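Local coordinates for hemolysin-related protein (Vibrio cholerae serotype O1, PDB 6MLT) that probably helps anchor the Vibrio cholerae biofilm as a secreted, metal-binding matrix protein that carries a beta-propeller and a carbohydrate-binding beta-prism lectin domain, at residues A101-D106 / G587-N592; D148-D153 / W573-F578. All blocks are in the same frame, centred on the assembly; numbering follows the deposited sequence.

Both contacts are buried and join the chain that follows strand 553-559 to the first, edge strands of successive four-stranded antiparallel sheets of the beta-propeller, 101-103 in interaction 1 and 150-152 in interaction 2. Their centres lie 10 Å apart and they touch: Asn-574 ND2 of interaction 2 is 2.9 Å from Ala-102 O of interaction 1, a probable hydrogen bond, and Ile-589 packs on Leu-151. Interaction 1, farther from the chain centre, includes a sodium ligand, Asp-104, in the contact itself and relies on one backbone bond, one water and a small apolar patch. Interaction 2 lies deeper and is mainly polar, with a glutamine side chain and four waters meeting the strand and preceding loop.

Interaction 1 of 2, residues A101-D106 / G587-N592; sequences AAADLD and GTIPTN. With NA (sodium ion), chain D.
Asp-104 N donates to Gly-587 O over 2.8 Å, the one direct hydrogen bond between 101-106 and 587-592. It is nearly straight at hydrogen (166°), with the donor above the carbonyl plane. A second, indirect link runs alongside: a water donates to Asp-104 O at 2.7 Å and accepts from Ile-589 N at 3.0 Å. Both backbone polar groups of Asp-104 are thereby tied to the late segment. The Asp-104 side chain turns to the metal instead. CG stands anti to the backbone N (chi1 -178°), and OD1 binds the sodium ion at 2.4 Å; Asp-106 OD1 binds it at 2.3 Å. Asp-108, Leu-110 and Glu-112 complete this site in the Asp-rich loop, while Asp-104 OD2 accepts from Gly-109 N. Thr-588 lies side by side with Asp-104, pointing the same way, its methyl CG2 4.0 Å from OD2. Apolar contact is confined to Ala-103 CB, which meets Ile-589 CD1 at 3.7 Å and also rests near Gly-587 O. Strand 101-103 pairs with strand 112-115 in its own sheet, and Leu-151 of strand 150-152 touches both Ala-103 and Ile-589, so 587-592 packs against the first strands of two propeller sheets.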
loop_
_atom_site.group_PDB
_atom_site.type_symbol
_atom_site.label_atom_id
_atom_site.label_comp_id
_atom_site.label_asym_id
_atom_site.label_seq_id
_atom_site.Cartn_x
_atom_site.Cartn_y
_atom_site.Cartn_z
ATOM N N ALA A 101 1.018 -7.333 -17.183
ATOM C CA ALA A 101 0.533 -7.715 -15.863
ATOM C C ALA A 101 0.287 -9.214 -15.855
ATOM O O ALA A 101 -0.069 -9.798 -16.880
ATOM C CB ALA A 101 -0.756 -6.985 -15.494
ATOM N N ALA A 102 0.458 -9.840 -14.693
ATOM C CA ALA A 102 0.362 -11.289 -14.622
ATOM C C ALA A 102 -0.335 -11.720 -13.344
ATOM O O ALA A 102 -0.216 -11.080 -12.298
ATOM C CB ALA A 102 1.747 -11.943 -14.699
ATOM N N ALA A 103 -1.052 -12.834 -13.442
ATOM C CA ALA A 103 -1.724 -13.442 -12.304
ATOM C C ALA A 103 -2.343 -14.744 -12.775
ATOM O O ALA A 103 -2.498 -14.974 -13.977
ATOM C CB ALA A 103 -2.806 -12.529 -11.714
ATOM N N ASP A 104 -2.697 -15.593 -11.812
ATOM C CA ASP A 104 -3.478 -16.795 -12.095
ATOM C C ASP A 104 -4.935 -16.363 -12.203
ATOM O O ASP A 104 -5.632 -16.220 -11.197
ATOM C CB ASP A 104 -3.277 -17.844 -11.009
ATOM C CG ASP A 104 -4.038 -19.138 -11.282
ATOM O OD1 ASP A 104 -4.762 -19.229 -12.301
ATOM O OD2 ASP A 104 -3.899 -20.073 -10.468
ATOM N N LEU A 105 -5.390 -16.138 -13.434
ATOM C CA LEU A 105 -6.685 -15.508 -13.651
ATOM C C LEU A 105 -7.837 -16.503 -13.600
ATOM O O LEU A 105 -8.952 -16.128 -13.223
ATOM C CB LEU A 105 -6.683 -14.784 -14.998
ATOM C CG LEU A 105 -5.694 -13.620 -15.127
ATOM C CD1 LEU A 105 -5.674 -13.090 -16.555
ATOM C CD2 LEU A 105 -6.041 -12.519 -14.159
ATOM N N ASP A 106 -7.602 -17.758 -13.974
ATOM C CA ASP A 106 -8.660 -18.759 -14.013
ATOM C C ASP A 106 -8.567 -19.777 -12.889
ATOM O O ASP A 106 -9.398 -20.686 -12.829
ATOM C CB ASP A 106 -8.663 -19.480 -15.369
ATOM C CG ASP A 106 -7.373 -20.236 -15.651
ATOM O OD1 ASP A 106 -6.416 -20.152 -14.852
ATOM O OD2 ASP A 106 -7.323 -20.922 -16.693
ATOM N N GLY A 587 0.148 -16.256 -6.828
ATOM C CA GLY A 587 -0.326 -15.638 -8.045
ATOM C C GLY A 587 -1.828 -15.502 -8.159
ATOM O O GLY A 587 -2.302 -14.875 -9.115
ATOM N N THR A 588 -2.596 -16.063 -7.228
ATOM C CA THR A 588 -4.034 -15.865 -7.251
ATOM C C THR A 588 -4.372 -14.463 -6.753
ATOM O O THR A 588 -3.592 -13.818 -6.046
ATOM C CB THR A 588 -4.754 -16.925 -6.410
ATOM O OG1 THR A 588 -4.292 -16.873 -5.056
ATOM C CG2 THR A 588 -4.502 -18.320 -6.976
ATOM N N ILE A 589 -5.537 -13.981 -7.152
ATOM C CA ILE A 589 -5.989 -12.629 -6.829
ATOM C C ILE A 589 -7.123 -12.738 -5.816
ATOM O O ILE A 589 -8.083 -13.477 -6.059
ATOM C CB ILE A 589 -6.443 -11.866 -8.088
ATOM C CG1 ILE A 589 -5.200 -11.551 -8.943
ATOM C CG2 ILE A 589 -7.223 -10.592 -7.706
ATOM C CD1 ILE A 589 -5.416 -10.552 -10.046
ATOM N N PRO A 590 -7.063 -12.031 -4.685
ATOM C CA PRO A 590 -8.137 -12.157 -3.692
ATOM C C PRO A 590 -9.450 -11.575 -4.196
ATOM O O PRO A 590 -9.480 -10.615 -4.969
ATOM C CB PRO A 590 -7.613 -11.365 -2.487
ATOM C CG PRO A 590 -6.173 -11.100 -2.760
ATOM C CD PRO A 590 -6.019 -11.092 -4.241
ATOM N N THR A 591 -10.550 -12.166 -3.726
ATOM C CA THR A 591 -11.878 -11.698 -4.114
ATOM C C THR A 591 -12.261 -10.420 -3.376
ATOM O O THR A 591 -12.836 -9.505 -3.977
ATOM C CB THR A 591 -12.917 -12.791 -3.852
ATOM O OG1 THR A 591 -12.598 -13.952 -4.630
ATOM C CG2 THR A 591 -14.322 -12.315 -4.217
ATOM N N ASN A 592 -11.968 -10.346 -2.065
ATOM C CA ASN A 592 -12.245 -9.155 -1.249
ATOM C C ASN A 592 -11.027 -8.915 -0.352
ATOM O O ASN A 592 -11.014 -9.260 0.833
ATOM C CB ASN A 592 -13.524 -9.314 -0.424
ATOM C CG ASN A 592 -14.765 -9.436 -1.284
ATOM O OD1 ASN A 592 -15.256 -8.449 -1.837
ATOM N ND2 ASN A 592 -15.289 -10.648 -1.393
HETATM NA NA NA D . -4.146 -19.750 -14.552
HETATM O O HOH W 1 -7.106 -15.708 -9.040
#

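Interaction 2 of 2, residues D148-D153 / W573-F578. With NA (sodium ion), chain E.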
loop_
_atom_site.group_PDB
_atom_site.type_symbol
_atom_site.label_atom_id
_atom_site.label_comp_id
_atom_site.label_asym_id
_atom_site.label_seq_id
_atom_site.Cartn_x
_atom_site.Cartn_y
_atom_site.Cartn_z
ATOM N N ASP A 148 -0.879 1.111 -19.101
ATOM C CA ASP A 148 -0.730 0.191 -17.988
ATOM C C ASP A 148 -1.933 -0.738 -17.911
ATOM O O ASP A 148 -3.041 -0.408 -18.350
ATOM C CB ASP A 148 -0.569 0.960 -16.676
ATOM C CG ASP A 148 -0.189 0.058 -15.502
ATOM O OD1 ASP A 148 0.349 -1.046 -15.743
ATOM O OD2 ASP A 148 -0.426 0.457 -14.336
ATOM N N ILE A 149 -1.694 -1.927 -17.368
ATOM C CA ILE A 149 -2.742 -2.899 -17.097
ATOM C C ILE A 149 -2.651 -3.281 -15.628
ATOM O O ILE A 149 -1.565 -3.608 -15.134
ATOM C CB ILE A 149 -2.610 -4.142 -17.994
ATOM C CG1 ILE A 149 -2.805 -3.743 -19.461
ATOM C CG2 ILE A 149 -3.613 -5.201 -17.580
ATOM C CD1 ILE A 149 -2.553 -4.857 -20.447
ATOM N N ALA A 150 -3.783 -3.222 -14.931
ATOM C CA ALA A 150 -3.882 -3.678 -13.555
ATOM C C ALA A 150 -4.952 -4.761 -13.475
ATOM O O ALA A 150 -5.902 -4.775 -14.266
ATOM C CB ALA A 150 -4.214 -2.531 -12.604
ATOM N N LEU A 151 -4.784 -5.672 -12.522
ATOM C CA LEU A 151 -5.646 -6.842 -12.379
ATOM C C LEU A 151 -6.255 -6.853 -10.986
ATOM O O LEU A 151 -5.526 -6.840 -9.988
ATOM C CB LEU A 151 -4.851 -8.125 -12.611
ATOM C CG LEU A 151 -4.038 -8.161 -13.905
ATOM C CD1 LEU A 151 -3.140 -9.384 -13.927
ATOM C CD2 LEU A 151 -4.956 -8.145 -15.112
ATOM N N ALA A 152 -7.585 -6.912 -10.918
ATOM C CA ALA A 152 -8.268 -6.935 -9.630
ATOM C C ALA A 152 -9.678 -7.468 -9.807
ATOM O O ALA A 152 -10.270 -7.354 -10.885
ATOM C CB ALA A 152 -8.319 -5.541 -8.993
ATOM N N ASP A 153 -10.210 -8.054 -8.735
ATOM C CA ASP A 153 -11.634 -8.371 -8.655
ATOM C C ASP A 153 -12.316 -7.145 -8.065
ATOM O O ASP A 153 -12.302 -6.939 -6.848
ATOM C CB ASP A 153 -11.881 -9.614 -7.809
ATOM C CG ASP A 153 -13.369 -9.981 -7.712
ATOM O OD1 ASP A 153 -14.232 -9.226 -8.217
ATOM O OD2 ASP A 153 -13.673 -11.044 -7.132
ATOM N N TRP A 573 5.925 -9.536 -7.888
ATOM C CA TRP A 573 5.706 -8.148 -8.295
ATOM C C TRP A 573 5.020 -8.233 -9.654
ATOM O O TRP A 573 5.673 -8.221 -10.702
ATOM C CB TRP A 573 7.010 -7.369 -8.352
ATOM C CG TRP A 573 6.815 -5.893 -8.500
ATOM C CD1 TRP A 573 6.305 -5.242 -9.582
ATOM C CD2 TRP A 573 7.141 -4.885 -7.537
ATOM N NE1 TRP A 573 6.292 -3.882 -9.356
ATOM C CE2 TRP A 573 6.796 -3.638 -8.104
ATOM C CE3 TRP A 573 7.689 -4.915 -6.249
ATOM C CZ2 TRP A 573 6.987 -2.432 -7.431
ATOM C CZ3 TRP A 573 7.878 -3.713 -5.579
ATOM C CH2 TRP A 573 7.524 -2.487 -6.174
ATOM N N ASN A 574 3.698 -8.336 -9.631
ATOM C CA ASN A 574 2.980 -8.876 -10.773
ATOM C C ASN A 574 2.434 -7.809 -11.712
ATOM O O ASN A 574 1.936 -8.158 -12.788
ATOM C CB ASN A 574 1.828 -9.754 -10.286
ATOM C CG ASN A 574 0.731 -8.946 -9.654
ATOM O OD1 ASN A 574 0.953 -8.259 -8.653
ATOM N ND2 ASN A 574 -0.449 -8.992 -10.242
ATOM N N GLN A 575 2.521 -6.533 -11.345
ATOM C CA GLN A 575 2.010 -5.460 -12.184
ATOM C C GLN A 575 2.720 -4.172 -11.795
ATOM O O GLN A 575 3.358 -4.080 -10.747
ATOM C CB GLN A 575 0.485 -5.323 -12.056
ATOM C CG GLN A 575 -0.008 -4.938 -10.672
ATOM C CD GLN A 575 -1.522 -4.908 -10.559
ATOM O OE1 GLN A 575 -2.231 -5.623 -11.275
ATOM N NE2 GLN A 575 -2.022 -4.098 -9.641
ATOM N N TYR A 576 2.597 -3.174 -12.663
ATOM C CA TYR A 576 3.274 -1.901 -12.434
ATOM C C TYR A 576 2.713 -1.183 -11.213
ATOM O O TYR A 576 3.456 -0.520 -10.477
ATOM C CB TYR A 576 3.140 -1.036 -13.686
ATOM C CG TYR A 576 3.908 0.251 -13.643
ATOM C CD1 TYR A 576 3.326 1.399 -13.132
ATOM C CD2 TYR A 576 5.206 0.328 -14.132
ATOM C CE1 TYR A 576 4.016 2.590 -13.096
ATOM C CE2 TYR A 576 5.911 1.526 -14.100
ATOM C CZ TYR A 576 5.303 2.646 -13.582
ATOM O OH TYR A 576 5.979 3.837 -13.535
ATOM N N ALA A 577 1.403 -1.291 -10.993
ATOM C CA ALA A 577 0.738 -0.683 -9.837
ATOM C C ALA A 577 0.676 -1.674 -8.673
ATOM O O ALA A 577 -0.383 -2.009 -8.142
ATOM C CB ALA A 577 -0.656 -0.204 -10.228
ATOM N N PHE A 578 1.857 -2.131 -8.268
ATOM C CA PHE A 578 1.967 -3.161 -7.246
ATOM C C PHE A 578 1.849 -2.557 -5.851
ATOM O O PHE A 578 2.512 -1.563 -5.539
ATOM C CB PHE A 578 3.299 -3.899 -7.373
ATOM C CG PHE A 578 3.515 -4.902 -6.288
ATOM C CD1 PHE A 578 2.906 -6.140 -6.347
ATOM C CD2 PHE A 578 4.291 -4.593 -5.183
ATOM C CE1 PHE A 578 3.089 -7.060 -5.337
ATOM C CE2 PHE A 578 4.474 -5.512 -4.168
ATOM C CZ PHE A 578 3.876 -6.738 -4.242
HETATM NA NA NA E . -14.962 -9.474 -10.488
HETATM O O HOH W 2 1.456 -3.766 -15.207
HETATM O O HOH W 3 -0.611 -1.993 -13.026
HETATM O O HOH W 4 -4.885 -4.201 -8.894
HETATM O O HOH W 5 -3.095 -7.974 -9.038
#
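The Gln-575 amide makes the direct bond to strand 150-152: its OE1 accepts from Leu-151 N at 2.8 Å (156° at hydrogen), with the donor somewhat tilted from the carbonyl plane. Beyond CG the chain is extended (chi2 -176°), carrying CD toward the strand. The other end of the amide, NE2, donates to Ala-577 O at 3.0 Å in its own segment, so both ends are fixed. Of four waters, one donates to Leu-151 O and accepts from Gln-575 NE2; another accepts from Asn-574 ND2 and lies 2.8 Å from Leu-151 O. The remaining two accept from Tyr-576 N and Ala-577 N; the first lies 3.0 Å from Asp-148 OD1 and the second 2.8 Å from both Asp-148 OD2 and Ile-149 O. Van der Waals contact is slighter. The side chains of Asp-148 and Tyr-576 cross at about a right angle, OD1 lying 3.5 Å from Tyr-576 CB, with carboxylate and ring planes 75° apart. Apart from 573-578, Asp-153 OD1 binds a sodium ion at 2.4 Å with Asn-155, Asp-157, Asn-159 and Glu-161. The chemistry implies a buried polar interface, where amide and water serve a propeller strand's backbone and water also meets the Asp-148 carboxylate before it.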